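Local coordinates for protein peptidase, zinc-dependent (Methanocorpusculum labreanum, PDB 3LMC) that binds zinc and is probably a metallopeptidase of the M54 family, carrying a second metal in a four-cysteine site, at residues G2-W7 with P30-D35; R48-A53 with P96-E101; G158-P163 with C184-V189. One frame throughout, in Å; residues are numbered along the deposited sequence.

Contact 1: residues G2-W7 with P30-D35; sequences GIHLFW and PVSRID
Ile3 and Val31 meet through their CG2 methyls, 4.1 Å apart, on one face of a pair of parallel strands. On that same face Val31 CG1, anti to its own backbone N (chi1 172°), leans over to Leu5 CB. Past them, Trp7 CB lies 3.6 Å from Asp35 CB, and the indole and carboxylate planes stand 75° apart. The indole extends beyond the pair: its NE1 bonds to Val11 O, and the side chain packs on Ser16 and Val19 of helix 16-27. On the other face His4 and Ser32 share a water, which lies in the imidazole plane 2.9 Å from His4 ND1 and equally near Ser32 OG, while His4 NE2 is held by Glu89. Behind these side chains runs the backbone bonding. Ser32 N reaches Ile3 O, Leu5 N reaches Ser32 O at 2.7 Å, Ile34 N reaches Leu5 O, and Trp7 N closes the series on Ile34 O. A second water bridges Ile3 N and Pro30 O at the N-terminal end of the pair. Along its other edge strand 3-7 bonds to strand 90-94; strand 31-34 is an outermost strand of the five-stranded sheet. Strand 3-7, helix 16-27 and strand 31-34 together form a classical beta-alpha-beta unit.

Contact 2: residues R48-A53 with P96-E101; sequences RNQYDA and PGDLYE
A small three-stranded sheet, adjoining the main one through a backbone bond of Leu99 with Val107, holds this contact: strand 50-52 lies in its middle, antiparallel to 44-45 and parallel to 99-101, where Arg48 covers the ring of Tyr100. Arg48 CD sits 3.5 Å from the ring centroid and only 6° off its normal, a CH-pi contact. The guanidinium, 10° from parallel to the ring, lies over its CD2 rim, with NE 3.3 Å from Tyr100 CD2 and NH1 reaching past toward Tyr100 CB. Gln50 works in both directions. Its OE1 accepts from Arg48 NH1 at 2.8 Å, nearly in the guanidinium plane, which helps to keep that group flat against the tyrosine. Its NE2 donates to Asp98 OD2 at 2.9 Å, arriving from above the carboxylate plane, and also bonds to Asp105 O. An alanine in place of Gln50 would probably leave the guanidinium of Arg48 freer to turn over the ring and rob Asp98 OD2 of this donor, although Arg124 would still pair with Asp98 OD1. A G1 beta bulge at Asn49 and Gln50, opposite Asp45 of strand 44-45, precedes the parallel pairing. There Tyr51 N bonds to Asp98 O and Tyr100 N to Tyr51 O, while Leu99 CD2 touches both Tyr51 CB and Ala53 CB. Asp52 N-caps helix 53-66 through OD1 to Val54 N, and beside this cap Ala53 N donates to Tyr100 O at 3.0 Å with an almost straight N-H...O angle of 179°.

Contact 3: residues G158-P163 with C184-V189; sequences GHCDNP and CGKCRV. With FE (Fe (III) ion), chain B; ZN (zinc ion), chain C.
Cys160 SG stands anti to its backbone N (chi1 178°), which carries it across to the iron, and Cys184 SG, set between its own backbone N and carbonyl carbon (chi1 75°), comes to the same metal from the start of helix 185-191. Cys187 SG joins them, and with Cys165 they complete a four-cysteine site, modelled with iron(III), in which Cys184 and Cys187 form a CxxC pair. The three sulfurs Cys160 SG, Cys184 SG and Cys187 SG bind the iron at 2.3 to 2.4 Å, and Cys160 SG and Cys184 SG are 3.8 Å apart. The metal thus fastens the irregular segment 158-163 to the helix. Backbone amides also address the sulfurs: Asn162 N donates to Cys160 SG at 3.5 Å, and Cys187 N to Cys184 SG, the latter capping the helix. Such donors would probably ease the negative charge gathered round the iron. Lys186 NZ ends 4.0 Å from Cys160 SG, where its positive charge may act likewise. Asn162 ND2 rests near Cys184 CB, while its OD1 bonds to Gly164 N. Directly before Cys160 in the chain, His159 joins His149 and His153 of the HExxH helix at the zinc, whose bond to His159 NE2 measures 2.2 Å.

The contacts come in series along the chain, each closing before the next opens. Contact 1 belongs to the five-stranded mixed sheet and contact 2 to the small three-stranded one; their centres are 22 Å apart, on opposite sides of the chain's centre. Strand 90-94, which pairs with strand 3-7, leads directly into segment 96-101. Contact 3 lies beyond helix 136-154, its centre 24 Å from that of contact 1 and 28 Å from that of contact 2. The zinc, about 9 Å from the Glu101 side chain of contact 2, is bound by His159 of contact 3 together with His149 and His153 of helix 136-154. Contact 3 thus sets the iron site next in sequence to the probable peptidase centre.

Contact 1: residues G2-W7 with P30-D35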
loop_
_atom_site.group_PDB
_atom_site.type_symbol
_atom_site.label_atom_id
_atom_site.label_comp_id
_atom_site.label_asym_id
_atom_site.label_seq_id
_atom_site.Cartn_x
_atom_site.Cartn_y
_atom_site.Cartn_z
ATOM N N GLY A 2 -2.602 -10.028 -10.495
ATOM C CA GLY A 2 -1.553 -10.306 -9.535
ATOM C C GLY A 2 -1.445 -9.131 -8.580
ATOM O O GLY A 2 -1.977 -8.052 -8.854
ATOM N N ILE A 3 -0.760 -9.334 -7.462
ATOM C CA ILE A 3 -0.556 -8.262 -6.492
ATOM C C ILE A 3 0.932 -8.099 -6.256
ATOM O O ILE A 3 1.616 -9.062 -5.901
ATOM C CB ILE A 3 -1.260 -8.552 -5.157
ATOM C CG1 ILE A 3 -2.768 -8.685 -5.372
ATOM C CG2 ILE A 3 -1.005 -7.430 -4.154
ATOM C CD1 ILE A 3 -3.482 -9.131 -4.134
ATOM N N HIS A 4 1.421 -6.879 -6.468
ATOM C CA HIS A 4 2.847 -6.582 -6.415
ATOM C C HIS A 4 3.150 -5.573 -5.311
ATOM O O HIS A 4 2.616 -4.464 -5.310
ATOM C CB HIS A 4 3.321 -6.033 -7.765
ATOM C CG HIS A 4 2.933 -6.884 -8.937
ATOM N ND1 HIS A 4 3.817 -7.738 -9.565
ATOM C CD2 HIS A 4 1.762 -7.001 -9.609
ATOM C CE1 HIS A 4 3.205 -8.353 -10.562
ATOM N NE2 HIS A 4 1.957 -7.921 -10.612
ATOM N N LEU A 5 3.991 -5.972 -4.363
ATOM C CA LEU A 5 4.425 -5.072 -3.297
ATOM C C LEU A 5 5.686 -4.382 -3.802
ATOM O O LEU A 5 6.748 -5.013 -3.888
ATOM C CB LEU A 5 4.748 -5.858 -2.018
ATOM C CG LEU A 5 5.217 -5.020 -0.828
ATOM C CD1 LEU A 5 4.097 -4.121 -0.348
ATOM C CD2 LEU A 5 5.718 -5.908 0.332
ATOM N N PHE A 6 5.566 -3.108 -4.173
ATOM C CA PHE A 6 6.729 -2.348 -4.578
ATOM C C PHE A 6 7.324 -1.668 -3.351
ATOM O O PHE A 6 6.874 -0.583 -2.939
ATOM C CB PHE A 6 6.411 -1.293 -5.657
ATOM C CG PHE A 6 7.657 -0.634 -6.227
ATOM C CD1 PHE A 6 7.806 -0.444 -7.591
ATOM C CD2 PHE A 6 8.709 -0.257 -5.386
ATOM C CE1 PHE A 6 8.968 0.134 -8.104
ATOM C CE2 PHE A 6 9.871 0.316 -5.889
ATOM C CZ PHE A 6 10.003 0.510 -7.246
ATOM N N TRP A 7 8.361 -2.295 -2.806
ATOM C CA TRP A 7 8.990 -1.867 -1.555
ATOM C C TRP A 7 10.179 -0.921 -1.829
ATOM O O TRP A 7 11.246 -1.370 -2.252
ATOM C CB TRP A 7 9.456 -3.108 -0.777
ATOM C CG TRP A 7 10.033 -2.809 0.592
ATOM C CD1 TRP A 7 11.310 -2.417 0.884
ATOM C CD2 TRP A 7 9.337 -2.884 1.839
ATOM N NE1 TRP A 7 11.449 -2.243 2.245
ATOM C CE2 TRP A 7 10.245 -2.528 2.851
ATOM C CE3 TRP A 7 8.025 -3.213 2.198
ATOM C CZ2 TRP A 7 9.887 -2.491 4.202
ATOM C CZ3 TRP A 7 7.670 -3.175 3.550
ATOM C CH2 TRP A 7 8.598 -2.817 4.528
ATOM N N PRO A 30 -1.584 -14.568 -3.494
ATOM C CA PRO A 30 -0.131 -14.483 -3.698
ATOM C C PRO A 30 0.280 -13.036 -3.905
ATOM O O PRO A 30 -0.425 -12.290 -4.576
ATOM C CB PRO A 30 0.091 -15.262 -4.990
ATOM C CG PRO A 30 -1.215 -15.173 -5.704
ATOM C CD PRO A 30 -2.272 -15.206 -4.629
ATOM N N VAL A 31 1.402 -12.650 -3.313
ATOM C CA VAL A 31 1.894 -11.286 -3.378
ATOM C C VAL A 31 3.361 -11.344 -3.766
ATOM O O VAL A 31 4.169 -11.978 -3.079
ATOM C CB VAL A 31 1.747 -10.591 -2.000
ATOM C CG1 VAL A 31 2.446 -9.227 -1.982
ATOM C CG2 VAL A 31 0.292 -10.454 -1.632
ATOM N N SER A 32 3.707 -10.701 -4.874
ATOM C CA SER A 32 5.084 -10.679 -5.350
ATOM C C SER A 32 5.813 -9.442 -4.837
ATOM O O SER A 32 5.249 -8.350 -4.816
ATOM C CB SER A 32 5.120 -10.718 -6.876
ATOM O OG SER A 32 6.449 -10.545 -7.353
ATOM N N ARG A 33 7.069 -9.628 -4.442
ATOM C CA ARG A 33 7.850 -8.600 -3.773
ATOM C C ARG A 33 8.907 -7.991 -4.688
ATOM O O ARG A 33 9.691 -8.708 -5.310
ATOM C CB ARG A 33 8.523 -9.210 -2.545
ATOM C CG ARG A 33 9.179 -8.215 -1.617
ATOM C CD ARG A 33 9.610 -8.913 -0.346
ATOM N NE ARG A 33 10.743 -9.800 -0.568
ATOM C CZ ARG A 33 10.655 -11.120 -0.684
ATOM N NH1 ARG A 33 9.473 -11.731 -0.606
ATOM N NH2 ARG A 33 11.760 -11.828 -0.873
ATOM N N ILE A 34 8.915 -6.662 -4.775
ATOM C CA ILE A 34 9.982 -5.925 -5.453
ATOM C C ILE A 34 10.620 -4.999 -4.425
ATOM O O ILE A 34 9.969 -4.064 -3.963
ATOM C CB ILE A 34 9.441 -5.040 -6.610
ATOM C CG1 ILE A 34 8.664 -5.861 -7.633
ATOM C CG2 ILE A 34 10.584 -4.295 -7.299
ATOM C CD1 ILE A 34 7.773 -4.993 -8.548
ATOM N N ASP A 35 11.877 -5.238 -4.047
ATOM C CA ASP A 35 12.475 -4.396 -3.013
ATOM C C ASP A 35 13.904 -3.985 -3.330
ATOM O O ASP A 35 14.703 -3.728 -2.422
ATOM C CB ASP A 35 12.400 -5.064 -1.639
ATOM C CG ASP A 35 13.236 -6.327 -1.547
ATOM O OD1 ASP A 35 13.974 -6.642 -2.506
ATOM O OD2 ASP A 35 13.160 -7.011 -0.497
HETATM O O HOH W 1 0.126 -12.069 -7.350
HETATM O O HOH W 2 6.590 -8.319 -9.248
#

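Contact 2: residues R48-A53 with P96-E101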
loop_
_atom_site.group_PDB
_atom_site.type_symbol
_atom_site.label_atom_id
_atom_site.label_comp_id
_atom_site.label_asym_id
_atom_site.label_seq_id
_atom_site.Cartn_x
_atom_site.Cartn_y
_atom_site.Cartn_z
ATOM N N ARG A 48 4.126 22.422 3.206
ATOM C CA ARG A 48 3.645 21.264 3.964
ATOM C C ARG A 48 4.785 20.324 4.374
ATOM O O ARG A 48 4.707 19.653 5.401
ATOM C CB ARG A 48 2.633 20.469 3.133
ATOM C CG ARG A 48 1.165 20.887 3.229
ATOM C CD ARG A 48 0.325 19.856 2.477
ATOM N NE ARG A 48 -1.122 20.052 2.561
ATOM C CZ ARG A 48 -1.922 19.412 3.412
ATOM N NH1 ARG A 48 -1.415 18.540 4.276
ATOM N NH2 ARG A 48 -3.234 19.649 3.404
ATOM N N ASN A 49 5.841 20.276 3.563
ATOM C CA ASN A 49 6.901 19.264 3.703
ATOM C C ASN A 49 6.386 17.825 3.537
ATOM O O ASN A 49 6.832 16.903 4.236
ATOM C CB ASN A 49 7.649 19.404 5.028
ATOM C CG ASN A 49 8.963 18.653 5.033
ATOM O OD1 ASN A 49 9.498 18.307 3.979
ATOM N ND2 ASN A 49 9.497 18.402 6.219
ATOM N N GLN A 50 5.458 17.643 2.600
ATOM C CA GLN A 50 4.800 16.360 2.399
ATOM C C GLN A 50 4.589 16.144 0.910
ATOM O O GLN A 50 4.657 17.100 0.121
ATOM C CB GLN A 50 3.419 16.369 3.049
ATOM C CG GLN A 50 3.377 16.712 4.521
ATOM C CD GLN A 50 1.958 16.647 5.033
ATOM O OE1 GLN A 50 1.124 17.455 4.641
ATOM N NE2 GLN A 50 1.666 15.666 5.885
ATOM N N TYR A 51 4.285 14.905 0.530
ATOM C CA TYR A 51 4.027 14.590 -0.877
ATOM C C TYR A 51 2.556 14.302 -1.181
ATOM O O TYR A 51 1.896 13.576 -0.441
ATOM C CB TYR A 51 4.889 13.413 -1.327
ATOM C CG TYR A 51 6.376 13.643 -1.189
ATOM C CD1 TYR A 51 7.006 13.487 0.037
ATOM C CD2 TYR A 51 7.154 14.015 -2.284
ATOM C CE1 TYR A 51 8.358 13.681 0.172
ATOM C CE2 TYR A 51 8.528 14.203 -2.159
ATOM C CZ TYR A 51 9.116 14.037 -0.931
ATOM O OH TYR A 51 10.474 14.227 -0.772
ATOM N N ASP A 52 2.059 14.877 -2.280
ATOM C CA ASP A 52 0.696 14.646 -2.770
ATOM C C ASP A 52 0.542 13.208 -3.253
ATOM O O ASP A 52 1.025 12.859 -4.327
ATOM C CB ASP A 52 0.423 15.603 -3.940
ATOM C CG ASP A 52 -1.043 15.591 -4.405
ATOM O OD1 ASP A 52 -1.835 14.699 -4.006
ATOM O OD2 ASP A 52 -1.399 16.503 -5.184
ATOM N N ALA A 53 -0.135 12.369 -2.486
ATOM C CA ALA A 53 -0.196 10.948 -2.832
ATOM C C ALA A 53 -0.983 10.679 -4.111
ATOM O O ALA A 53 -0.782 9.649 -4.772
ATOM C CB ALA A 53 -0.754 10.142 -1.683
ATOM N N PRO A 96 9.016 5.897 1.750
ATOM C CA PRO A 96 9.401 6.569 3.006
ATOM C C PRO A 96 8.804 7.970 3.160
ATOM O O PRO A 96 8.909 8.548 4.251
ATOM C CB PRO A 96 10.925 6.679 2.883
ATOM C CG PRO A 96 11.141 6.798 1.370
ATOM C CD PRO A 96 10.138 5.817 0.794
ATOM N N GLY A 97 8.206 8.518 2.101
ATOM C CA GLY A 97 7.769 9.909 2.124
ATOM C C GLY A 97 6.531 10.119 2.979
ATOM O O GLY A 97 5.683 9.239 3.048
ATOM N N ASP A 98 6.433 11.267 3.650
ATOM C CA ASP A 98 5.207 11.620 4.371
ATOM C C ASP A 98 4.131 12.048 3.357
ATOM O O ASP A 98 4.389 12.869 2.466
ATOM C CB ASP A 98 5.456 12.749 5.374
ATOM C CG ASP A 98 4.267 12.981 6.309
ATOM O OD1 ASP A 98 3.627 11.989 6.747
ATOM O OD2 ASP A 98 3.982 14.160 6.612
ATOM N N LEU A 99 2.929 11.493 3.495
ATOM C CA LEU A 99 1.893 11.660 2.471
ATOM C C LEU A 99 0.745 12.528 2.949
ATOM O O LEU A 99 0.337 12.454 4.116
ATOM C CB LEU A 99 1.324 10.304 2.066
ATOM C CG LEU A 99 2.320 9.311 1.484
ATOM C CD1 LEU A 99 1.600 8.022 1.137
ATOM C CD2 LEU A 99 2.981 9.918 0.253
ATOM N N TYR A 100 0.220 13.338 2.036
ATOM C CA TYR A 100 -1.071 13.982 2.262
ATOM C C TYR A 100 -2.015 13.829 1.052
ATOM O O TYR A 100 -1.613 13.376 -0.017
ATOM C CB TYR A 100 -0.871 15.455 2.618
ATOM C CG TYR A 100 -0.614 16.354 1.433
ATOM C CD1 TYR A 100 0.632 16.392 0.817
ATOM C CD2 TYR A 100 -1.612 17.189 0.944
ATOM C CE1 TYR A 100 0.872 17.229 -0.264
ATOM C CE2 TYR A 100 -1.380 18.033 -0.135
ATOM C CZ TYR A 100 -0.138 18.046 -0.733
ATOM O OH TYR A 100 0.091 18.880 -1.808
ATOM N N GLU A 101 -3.286 14.162 1.245
ATOM C CA GLU A 101 -4.184 14.401 0.118
ATOM C C GLU A 101 -4.925 15.705 0.388
ATOM O O GLU A 101 -4.983 16.159 1.533
ATOM C CB GLU A 101 -5.143 13.234 -0.119
ATOM C CG GLU A 101 -5.913 12.774 1.110
ATOM C CD GLU A 101 -7.305 13.363 1.201
ATOM O OE1 GLU A 101 -8.107 12.851 2.012
ATOM O OE2 GLU A 101 -7.600 14.333 0.463
#

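Contact 3: residues G158-P163 with C184-V189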
loop_
_atom_site.group_PDB
_atom_site.type_symbol
_atom_site.label_atom_id
_atom_site.label_comp_id
_atom_site.label_asym_id
_atom_site.label_seq_id
_atom_site.Cartn_x
_atom_site.Cartn_y
_atom_site.Cartn_z
ATOM N N GLY A 158 -15.145 -0.855 0.665
ATOM C CA GLY A 158 -15.122 0.470 1.263
ATOM C C GLY A 158 -14.693 0.371 2.712
ATOM O O GLY A 158 -14.212 -0.667 3.144
ATOM N N HIS A 159 -14.870 1.445 3.473
ATOM C CA HIS A 159 -14.524 1.417 4.890
ATOM C C HIS A 159 -15.513 0.638 5.730
ATOM O O HIS A 159 -16.720 0.745 5.561
ATOM C CB HIS A 159 -14.381 2.822 5.446
ATOM C CG HIS A 159 -13.135 3.504 4.995
ATOM N ND1 HIS A 159 -13.090 4.845 4.683
ATOM C CD2 HIS A 159 -11.894 3.019 4.768
ATOM C CE1 HIS A 159 -11.865 5.163 4.304
ATOM N NE2 HIS A 159 -11.121 4.072 4.351
ATOM N N CYS A 160 -14.980 -0.134 6.659
ATOM C CA CYS A 160 -15.784 -0.996 7.494
ATOM C C CYS A 160 -15.970 -0.360 8.872
ATOM O O CYS A 160 -15.093 0.390 9.347
ATOM C CB CYS A 160 -15.073 -2.336 7.611
ATOM S SG CYS A 160 -15.887 -3.520 8.638
ATOM N N ASP A 161 -17.107 -0.658 9.502
ATOM C CA ASP A 161 -17.460 -0.124 10.822
ATOM C C ASP A 161 -16.808 -0.853 11.997
ATOM O O ASP A 161 -16.705 -0.305 13.097
ATOM C CB ASP A 161 -18.974 -0.156 11.016
ATOM C CG ASP A 161 -19.651 1.040 10.419
ATOM O OD1 ASP A 161 -18.951 2.057 10.197
ATOM O OD2 ASP A 161 -20.872 0.961 10.168
ATOM N N ASN A 162 -16.407 -2.096 11.758
ATOM C CA ASN A 162 -15.770 -2.939 12.763
ATOM C C ASN A 162 -14.303 -2.533 12.957
ATOM O O ASN A 162 -13.477 -2.744 12.073
ATOM C CB ASN A 162 -15.883 -4.402 12.314
ATOM C CG ASN A 162 -15.329 -5.369 13.327
ATOM O OD1 ASN A 162 -14.589 -4.978 14.235
ATOM N ND2 ASN A 162 -15.685 -6.649 13.183
ATOM N N PRO A 163 -13.983 -1.940 14.123
ATOM C CA PRO A 163 -12.676 -1.340 14.460
ATOM C C PRO A 163 -11.527 -2.358 14.530
ATOM O O PRO A 163 -10.346 -1.965 14.520
ATOM C CB PRO A 163 -12.912 -0.729 15.854
ATOM C CG PRO A 163 -14.412 -0.674 16.021
ATOM C CD PRO A 163 -14.947 -1.828 15.232
ATOM N N CYS A 184 -13.268 -8.948 8.598
ATOM C CA CYS A 184 -14.510 -9.446 9.196
ATOM C C CYS A 184 -15.334 -10.237 8.178
ATOM O O CYS A 184 -14.954 -10.352 7.008
ATOM C CB CYS A 184 -15.345 -8.306 9.776
ATOM S SG CYS A 184 -16.193 -7.293 8.545
ATOM N N GLY A 185 -16.461 -10.778 8.624
ATOM C CA GLY A 185 -17.277 -11.636 7.781
ATOM C C GLY A 185 -17.806 -10.908 6.560
ATOM O O GLY A 185 -17.692 -11.390 5.425
ATOM N N LYS A 186 -18.397 -9.743 6.800
ATOM C CA LYS A 186 -18.900 -8.906 5.721
ATOM C C LYS A 186 -17.804 -8.636 4.676
ATOM O O LYS A 186 -18.033 -8.756 3.471
ATOM C CB LYS A 186 -19.426 -7.588 6.290
ATOM C CG LYS A 186 -20.012 -6.663 5.233
ATOM C CD LYS A 186 -20.379 -5.302 5.818
ATOM C CE LYS A 186 -19.185 -4.617 6.459
ATOM N NZ LYS A 186 -18.094 -4.400 5.471
ATOM N N CYS A 187 -16.607 -8.278 5.132
ATOM C CA CYS A 187 -15.547 -7.925 4.191
ATOM C C CYS A 187 -14.991 -9.128 3.438
ATOM O O CYS A 187 -14.751 -9.024 2.237
ATOM C CB CYS A 187 -14.449 -7.129 4.873
ATOM S SG CYS A 187 -14.966 -5.497 5.443
ATOM N N ARG A 188 -14.795 -10.269 4.107
ATOM C CA ARG A 188 -14.306 -11.458 3.385
ATOM C C ARG A 188 -15.219 -11.894 2.216
ATOM O O ARG A 188 -14.723 -12.250 1.147
ATOM C CB ARG A 188 -13.965 -12.648 4.312
ATOM C CG ARG A 188 -14.920 -12.926 5.463
ATOM C CD ARG A 188 -14.234 -13.815 6.532
ATOM N NE ARG A 188 -15.002 -13.934 7.776
ATOM C CZ ARG A 188 -14.466 -14.160 8.974
ATOM N NH1 ARG A 188 -13.152 -14.289 9.100
ATOM N NH2 ARG A 188 -15.242 -14.247 10.048
ATOM N N VAL A 189 -16.538 -11.865 2.421
ATOM C CA VAL A 189 -17.489 -12.193 1.360
ATOM C C VAL A 189 -17.313 -11.278 0.140
ATOM O O VAL A 189 -17.250 -11.748 -1.003
ATOM C CB VAL A 189 -18.954 -12.081 1.849
ATOM C CG1 VAL A 189 -19.919 -12.339 0.693
ATOM C CG2 VAL A 189 -19.216 -13.051 2.989
HETATM FE FE FE B . -14.887 -5.495 7.795
HETATM ZN ZN ZN C . -9.263 3.725 3.286
HETATM O O HOH W 3 -7.417 4.850 2.315
#